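Local coordinates for probable Rab-related GTPase (Acanthamoeba polyphaga mimivirus, PDB 5XC5), which binds GTP and magnesium as a Rab-family small GTPase and may take part in protein transport, at residues I8-S13 with G81-F86. The protein carries 1 engineered substitution. Residues are numbered along the deposited sequence; the frame is centred on the assembly and turned at random.
Sequences IILIGS and GCLVVF
At the centre of the Ras-type P-loop fold, I8-S13 and G81-F86 pair as parallel neighbouring strands, the first leading into the phosphate-binding P-loop. Backbone bonds alternate across them: I9 N gives to G81 O (3.1 Å), I9 O accepts L83 N, I11 N gives to L83 O (2.9 Å) and I11 O accepts V85 N. The bond from I9 N to G81 O is the most bent at its acceptor (C=O...N 148°). Because G81 has no side chain, I8 CD1 can settle over its CA (3.9 Å). On that face, L10 and L83 run side by side, CG of L10 against CD1 of L83 (3.8 Å), and L83 reaches on to helix 154-169. On the other face, C82 SG, anti to its backbone N (chi1 176°), fits against I11 CD1 (3.6 Å) and touches I9 CG1, while I11 crosses V84, meeting its CG2; helix 91-107 covers C82 and V84. G12, without a CB, lets V85 O come close to its CA (3.5 Å) at a phi of 150° that only glycine adopts readily. Beyond it the strands part, and one water joins S13 N (2.9 Å) to V85 O (2.8 Å), while S13 OG is hydrogen-bonded to D96 and W100. Aliphatic side chains and the C82 thiol thus line the two faces; past G12, water replaces the direct bond where the chain enters the P-loop, whose S13 touches GTP.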
loop_
_atom_site.group_PDB
_atom_site.type_symbol
_atom_site.label_atom_id
_atom_site.label_comp_id
_atom_site.label_asym_id
_atom_site.label_seq_id
_atom_site.Cartn_x
_atom_site.Cartn_y
_atom_site.Cartn_z
ATOM N N ILE A 8 3.621 -7.893 5.261
ATOM C CA ILE A 8 3.277 -6.621 4.637
ATOM C C ILE A 8 1.788 -6.660 4.336
ATOM O O ILE A 8 1.304 -7.624 3.733
ATOM C CB ILE A 8 4.047 -6.412 3.316
ATOM C CG1 ILE A 8 5.532 -6.763 3.452
ATOM C CG2 ILE A 8 3.813 -4.992 2.757
ATOM C CD1 ILE A 8 6.282 -5.906 4.420
ATOM N N ILE A 9 1.061 -5.614 4.730
ATOM C CA ILE A 9 -0.350 -5.500 4.364
ATOM C C ILE A 9 -0.566 -4.274 3.485
ATOM O O ILE A 9 0.113 -3.251 3.631
ATOM C CB ILE A 9 -1.305 -5.469 5.578
ATOM C CG1 ILE A 9 -1.078 -4.217 6.428
ATOM C CG2 ILE A 9 -1.206 -6.758 6.387
ATOM C CD1 ILE A 9 -2.081 -4.067 7.556
ATOM N N LEU A 10 -1.538 -4.376 2.580
ATOM C CA LEU A 10 -2.026 -3.237 1.810
ATOM C C LEU A 10 -3.414 -2.901 2.321
ATOM O O LEU A 10 -4.298 -3.770 2.342
ATOM C CB LEU A 10 -2.108 -3.537 0.314
ATOM C CG LEU A 10 -0.770 -3.705 -0.386
ATOM C CD1 LEU A 10 -0.334 -5.149 -0.311
ATOM C CD2 LEU A 10 -0.862 -3.205 -1.841
ATOM N N ILE A 11 -3.597 -1.647 2.740
ATOM C CA ILE A 11 -4.885 -1.144 3.197
ATOM C C ILE A 11 -5.175 0.174 2.488
ATOM O O ILE A 11 -4.272 0.835 1.971
ATOM C CB ILE A 11 -4.954 -0.976 4.728
ATOM C CG1 ILE A 11 -3.995 0.119 5.191
ATOM C CG2 ILE A 11 -4.611 -2.289 5.435
ATOM C CD1 ILE A 11 -3.944 0.305 6.727
ATOM N N GLY A 12 -6.445 0.535 2.446
ATOM C CA GLY A 12 -6.893 1.722 1.740
ATOM C C GLY A 12 -8.302 1.512 1.234
ATOM O O GLY A 12 -8.823 0.403 1.205
ATOM N N SER A 13 -8.938 2.620 0.853
ATOM C CA SER A 13 -10.353 2.568 0.531
ATOM C C SER A 13 -10.588 1.820 -0.779
ATOM O O SER A 13 -9.667 1.539 -1.543
ATOM C CB SER A 13 -10.928 3.975 0.503
ATOM O OG SER A 13 -10.848 4.485 1.823
ATOM N N GLY A 81 5.334 -4.154 7.802
ATOM C CA GLY A 81 5.247 -3.039 6.881
ATOM C C GLY A 81 3.814 -2.890 6.410
ATOM O O GLY A 81 3.046 -3.850 6.379
ATOM N N CYS A 82 3.465 -1.669 6.042
ATOM C CA CYS A 82 2.119 -1.404 5.555
ATOM C C CYS A 82 2.186 -0.408 4.413
ATOM O O CYS A 82 2.827 0.643 4.535
ATOM C CB CYS A 82 1.232 -0.848 6.680
ATOM S SG CYS A 82 -0.446 -0.383 6.168
ATOM N N LEU A 83 1.500 -0.735 3.321
ATOM C CA LEU A 83 1.241 0.201 2.239
ATOM C C LEU A 83 -0.179 0.721 2.422
ATOM O O LEU A 83 -1.130 -0.071 2.451
ATOM C CB LEU A 83 1.359 -0.533 0.905
ATOM C CG LEU A 83 2.736 -1.141 0.576
ATOM C CD1 LEU A 83 2.651 -2.012 -0.655
ATOM C CD2 LEU A 83 3.768 -0.054 0.342
ATOM N N VAL A 84 -0.328 2.041 2.563
ATOM C CA VAL A 84 -1.646 2.667 2.647
ATOM C C VAL A 84 -1.888 3.398 1.334
ATOM O O VAL A 84 -1.249 4.417 1.054
ATOM C CB VAL A 84 -1.754 3.628 3.837
ATOM C CG1 VAL A 84 -3.191 4.136 3.972
ATOM C CG2 VAL A 84 -1.329 2.928 5.121
ATOM N N VAL A 85 -2.814 2.882 0.525
ATOM C CA VAL A 85 -2.995 3.330 -0.849
ATOM C C VAL A 85 -4.198 4.258 -0.941
ATOM O O VAL A 85 -5.225 4.032 -0.288
ATOM C CB VAL A 85 -3.152 2.106 -1.772
ATOM C CG1 VAL A 85 -3.167 2.529 -3.230
ATOM C CG2 VAL A 85 -2.028 1.099 -1.512
ATOM N N PHE A 86 -4.068 5.311 -1.751
ATOM C CA PHE A 86 -5.212 6.140 -2.120
ATOM C C PHE A 86 -5.114 6.504 -3.598
ATOM O O PHE A 86 -4.098 6.281 -4.255
ATOM C CB PHE A 86 -5.350 7.377 -1.218
ATOM C CG PHE A 86 -4.356 8.466 -1.525
ATOM C CD1 PHE A 86 -3.096 8.453 -0.937
ATOM C CD2 PHE A 86 -4.686 9.515 -2.382
ATOM C CE1 PHE A 86 -2.184 9.449 -1.199
ATOM C CE2 PHE A 86 -3.760 10.515 -2.654
ATOM C CZ PHE A 86 -2.503 10.468 -2.065
HETATM O O HOH W 1 -7.492 5.132 0.955
#